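Local atomic coordinates of CPI (Ascaris lumbricoides, PDB entry 4IT7), a protein that probably inhibits cysteine proteases, as cystatins do, and has an immunomodulatory function in the human roundworm that makes it. Residues Ser10-Asp13 / Val14-Lys18; Trp95-Pro98 / Trp99-Phe102. All coordinates share one frame; numbering follows the deposited sequence.

Contact 1 of 2, residues Ser10-Asp13 / Val14-Lys18; sequences STKD and VNDPK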
loop_
_atom_site.group_PDB
_atom_site.type_symbol
_atom_site.label_atom_id
_atom_site.label_comp_id
_atom_site.label_asym_id
_atom_site.label_seq_id
_atom_site.Cartn_x
_atom_site.Cartn_y
_atom_site.Cartn_z
ATOM N N SER A 10 -1.173 -9.557 -15.347
ATOM C CA SER A 10 0.209 -9.546 -15.822
ATOM C C SER A 10 1.202 -8.855 -14.842
ATOM O O SER A 10 0.966 -7.735 -14.370
ATOM C CB SER A 10 0.286 -8.976 -17.244
ATOM O OG SER A 10 0.628 -7.603 -17.235
ATOM N N THR A 11 2.294 -9.557 -14.539
ATOM C CA THR A 11 3.326 -9.116 -13.612
ATOM C C THR A 11 3.829 -7.771 -14.008
ATOM O O THR A 11 3.958 -7.480 -15.158
ATOM C CB THR A 11 4.517 -10.093 -13.594
ATOM O OG1 THR A 11 4.083 -11.326 -13.029
ATOM C CG2 THR A 11 5.659 -9.567 -12.750
ATOM N N LYS A 12 4.134 -6.947 -13.032
ATOM C CA LYS A 12 4.507 -5.599 -13.312
ATOM C C LYS A 12 5.705 -5.357 -12.414
ATOM O O LYS A 12 5.891 -6.070 -11.434
ATOM C CB LYS A 12 3.290 -4.687 -13.031
ATOM C CG LYS A 12 3.298 -3.332 -13.696
ATOM C CD LYS A 12 2.902 -3.378 -15.171
ATOM C CE LYS A 12 2.287 -2.053 -15.641
ATOM N NZ LYS A 12 2.856 -0.824 -15.007
ATOM N N ASP A 13 6.544 -4.389 -12.766
ATOM C CA ASP A 13 7.767 -4.151 -12.034
ATOM C C ASP A 13 7.557 -3.246 -10.822
ATOM O O ASP A 13 6.993 -2.143 -10.941
ATOM C CB ASP A 13 8.842 -3.587 -12.939
ATOM C CG ASP A 13 10.114 -3.303 -12.195
ATOM O OD1 ASP A 13 10.473 -4.051 -11.261
ATOM O OD2 ASP A 13 10.770 -2.314 -12.521
ATOM N N VAL A 14 8.059 -3.693 -9.671
ATOM C CA VAL A 14 7.773 -3.014 -8.400
ATOM C C VAL A 14 8.510 -1.682 -8.281
ATOM O O VAL A 14 8.290 -0.937 -7.322
ATOM C CB VAL A 14 7.993 -3.914 -7.149
ATOM C CG1 VAL A 14 7.438 -5.314 -7.362
ATOM C CG2 VAL A 14 9.459 -3.983 -6.783
ATOM N N ASN A 15 9.374 -1.373 -9.256
ATOM C CA ASN A 15 10.089 -0.081 -9.262
ATOM C C ASN A 15 9.535 0.909 -10.307
ATOM O O ASN A 15 9.967 2.055 -10.396
ATOM C CB ASN A 15 11.613 -0.251 -9.381
ATOM C CG ASN A 15 12.251 -0.821 -8.111
ATOM O OD1 ASN A 15 12.178 -0.231 -7.027
ATOM N ND2 ASN A 15 12.896 -1.961 -8.246
ATOM N N ASP A 16 8.564 0.464 -11.088
ATOM C CA ASP A 16 7.796 1.381 -11.913
ATOM C C ASP A 16 7.379 2.615 -11.089
ATOM O O ASP A 16 6.878 2.498 -9.957
ATOM C CB ASP A 16 6.570 0.676 -12.463
ATOM C CG ASP A 16 5.756 1.556 -13.374
ATOM O OD1 ASP A 16 5.641 2.767 -13.098
ATOM O OD2 ASP A 16 5.201 1.015 -14.356
ATOM N N PRO A 17 7.615 3.812 -11.649
ATOM C CA PRO A 17 7.333 5.045 -10.922
ATOM C C PRO A 17 5.852 5.158 -10.590
ATOM O O PRO A 17 5.500 5.652 -9.520
ATOM C CB PRO A 17 7.769 6.145 -11.899
ATOM C CG PRO A 17 8.724 5.486 -12.840
ATOM C CD PRO A 17 8.226 4.067 -12.971
ATOM N N LYS A 18 4.999 4.660 -11.477
ATOM C CA LYS A 18 3.576 4.591 -11.186
ATOM C C LYS A 18 3.223 3.544 -10.096
ATOM O O LYS A 18 2.330 3.784 -9.306
ATOM C CB LYS A 18 2.757 4.378 -12.481
ATOM C CG LYS A 18 1.223 4.256 -12.314
ATOM C CD LYS A 18 0.575 5.419 -11.540
ATOM C CE LYS A 18 -0.932 5.559 -11.775
ATOM N NZ LYS A 18 -1.682 4.283 -11.596
#
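The N-terminal passage of the cystatin fold, from strand 10-11 to helix 17-33, turns at D13 and D16, the ends of a type I beta turn, and D16 is also the N-cap of the helix. The turn is closed by D16 N donating to D13 O at 3.0 Å. Two oxygens of one carboxylate then do separate work. On D16, OD1 accepts from K18 N at 2.6 Å, met nearly along its C-O axis; this capping bond is bent, with an N-H...O angle of 136°. The other oxygen, OD2, receives K12 NZ at 3.1 Å in a salt bridge whose hydrogen bond is weak. With its CG trans to the backbone N (chi1 -178°), D16 presents the carboxylate to both partners. K12 reaches it by bending at chi2 and chi4, which carries the ammonium back toward the turn. A negative charge at a helix N-terminus would suit the helix dipole, and K12, bound to the other oxygen, probably offsets part of that charge. The V14 side chain touches V45 of strand 38-51, while V14 O accepts from Q20 NE2. The carboxylates of D13 and D16 stay separate, with OD2 of D13 6.7 Å from OD2 of D16.

Contact 2 of 2, residues Trp95-Pro98 / Trp99-Phe102; sequences WEKP and WENF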
loop_
_atom_site.group_PDB
_atom_site.type_symbol
_atom_site.label_atom_id
_atom_site.label_comp_id
_atom_site.label_asym_id
_atom_site.label_seq_id
_atom_site.Cartn_x
_atom_site.Cartn_y
_atom_site.Cartn_z
ATOM N N TRP A 95 -8.152 0.220 -8.246
ATOM C CA TRP A 95 -9.022 0.150 -9.401
ATOM C C TRP A 95 -9.219 1.513 -9.985
ATOM O O TRP A 95 -9.706 2.429 -9.301
ATOM C CB TRP A 95 -10.355 -0.472 -9.005
ATOM C CG TRP A 95 -11.200 -0.812 -10.188
ATOM C CD1 TRP A 95 -10.779 -1.004 -11.501
ATOM C CD2 TRP A 95 -12.642 -1.041 -10.209
ATOM N NE1 TRP A 95 -11.831 -1.329 -12.300
ATOM C CE2 TRP A 95 -12.986 -1.349 -11.590
ATOM C CE3 TRP A 95 -13.664 -1.010 -9.244
ATOM C CZ2 TRP A 95 -14.302 -1.624 -11.980
ATOM C CZ3 TRP A 95 -14.979 -1.295 -9.650
ATOM C CH2 TRP A 95 -15.288 -1.598 -10.980
ATOM N N GLU A 96 -8.804 1.667 -11.241
ATOM C CA GLU A 96 -8.911 2.948 -11.935
ATOM C C GLU A 96 -9.795 2.950 -13.171
ATOM O O GLU A 96 -9.665 2.103 -14.062
ATOM C CB GLU A 96 -7.560 3.514 -12.304
ATOM C CG GLU A 96 -6.482 3.266 -11.311
ATOM C CD GLU A 96 -5.132 3.391 -11.962
ATOM O OE1 GLU A 96 -4.789 4.504 -12.334
ATOM O OE2 GLU A 96 -4.424 2.378 -12.120
ATOM N N LYS A 97 -10.688 3.938 -13.212
ATOM C CA LYS A 97 -11.577 4.143 -14.354
ATOM C C LYS A 97 -11.545 5.595 -14.723
ATOM O O LYS A 97 -12.401 6.363 -14.255
ATOM C CB LYS A 97 -12.998 3.707 -13.991
ATOM C CG LYS A 97 -13.110 2.214 -13.863
ATOM C CD LYS A 97 -14.534 1.793 -13.586
ATOM C CE LYS A 97 -14.939 2.208 -12.188
ATOM N NZ LYS A 97 -16.193 1.501 -11.787
ATOM N N PRO A 98 -10.575 5.998 -15.582
ATOM C CA PRO A 98 -10.312 7.432 -15.837
ATOM C C PRO A 98 -11.451 8.152 -16.594
ATOM O O PRO A 98 -11.446 9.378 -16.694
ATOM C CB PRO A 98 -9.040 7.408 -16.689
ATOM C CG PRO A 98 -8.425 6.071 -16.407
ATOM C CD PRO A 98 -9.599 5.154 -16.287
ATOM N N TRP A 99 -12.413 7.398 -17.131
ATOM C CA TRP A 99 -13.618 8.030 -17.701
ATOM C C TRP A 99 -14.683 8.375 -16.670
ATOM O O TRP A 99 -15.626 9.131 -16.974
ATOM C CB TRP A 99 -14.236 7.137 -18.753
ATOM C CG TRP A 99 -14.658 5.793 -18.240
ATOM C CD1 TRP A 99 -15.908 5.408 -17.749
ATOM C CD2 TRP A 99 -13.830 4.594 -18.144
ATOM N NE1 TRP A 99 -15.909 4.098 -17.379
ATOM C CE2 TRP A 99 -14.705 3.537 -17.610
ATOM C CE3 TRP A 99 -12.496 4.291 -18.444
ATOM C CZ2 TRP A 99 -14.239 2.254 -17.378
ATOM C CZ3 TRP A 99 -12.057 2.979 -18.249
ATOM C CH2 TRP A 99 -12.898 1.988 -17.733
ATOM N N GLU A 100 -14.597 7.758 -15.480
ATOM C CA GLU A 100 -15.425 8.144 -14.339
ATOM C C GLU A 100 -14.626 9.009 -13.391
ATOM O O GLU A 100 -15.104 9.338 -12.284
ATOM C CB GLU A 100 -15.903 6.932 -13.584
ATOM C CG GLU A 100 -17.122 6.340 -14.219
ATOM C CD GLU A 100 -17.562 5.101 -13.507
ATOM O OE1 GLU A 100 -17.288 4.939 -12.282
ATOM O OE2 GLU A 100 -18.209 4.287 -14.184
ATOM N N ASN A 101 -13.422 9.391 -13.835
ATOM C CA ASN A 101 -12.451 10.038 -12.990
ATOM C C ASN A 101 -12.287 9.300 -11.643
ATOM O O ASN A 101 -12.186 9.932 -10.600
ATOM C CB ASN A 101 -12.900 11.469 -12.763
ATOM C CG ASN A 101 -11.756 12.360 -12.416
ATOM O OD1 ASN A 101 -11.603 12.744 -11.256
ATOM N ND2 ASN A 101 -10.916 12.671 -13.409
ATOM N N PHE A 102 -12.303 7.966 -11.698
ATOM C CA PHE A 102 -12.499 7.111 -10.546
ATOM C C PHE A 102 -11.192 6.356 -10.161
ATOM O O PHE A 102 -10.515 5.703 -11.008
ATOM C CB PHE A 102 -13.678 6.201 -10.910
ATOM C CG PHE A 102 -13.905 5.009 -10.003
ATOM C CD1 PHE A 102 -15.061 4.933 -9.225
ATOM C CD2 PHE A 102 -13.001 3.917 -9.980
ATOM C CE1 PHE A 102 -15.326 3.821 -8.411
ATOM C CE2 PHE A 102 -13.249 2.833 -9.166
ATOM C CZ PHE A 102 -14.427 2.769 -8.392
#
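The second hairpin of the cystatin inhibitory edge carries the P98-W99 pair, and in relatives this loop enters the protease cleft; a similar role is likely here. K97 and F102 close it as an antiparallel hydrogen-bonded pair: K97 N donates to F102 O at 2.8 Å. K97 O accepts twice, from E100 N (2.9 Å, closing a type I turn) and from F102 N (3.0 Å). N101 and F102 both face K97, which fits a G1 beta bulge. The K97 side chain passes three rings. Its CB makes a CH-pi contact over one face of W99, 4.0 Å from the six-membered ring centroid, while CG and CD pack by CZ2. The bend at chi3 (-70°) lays CE over the F102 face and also over a face of W95, near its rim. K97 NZ follows at 4.1 Å from the F102 centroid, 11° off the normal, a cation-pi contact. E100 OE1 forms a long salt bridge with NZ, at 3.6 Å. F102 turns its edge to the face of W95, planes at 78°. The lysine is thus apolar toward W99 and cationic toward F102, whose face probably stabilises the ammonium more than distant E100 does.

Overall arrangement
Contacts 1 and 2 stand 19 Å apart between centres, yet a salt bridge joins them: K18 NZ meets E96 OE1 at 3.2 Å. The first turn of helix 17-33 is thereby tied to the end of strand 88-97, just ahead of the P98-W99 loop. Both contacts also reach the five-stranded antiparallel sheet, contact 1 through outermost strand 10-11 and contact 2 through strands 88-97 and 102-112 at the opposite end of the strand order. From contact 2, W95 NE1 donates to A54 O in the QVVAG hairpin, linking the two hairpin loops that, with the N-terminal segment, form the inhibitory edge in cystatins. No protease is present, so target binding is inferred from the family.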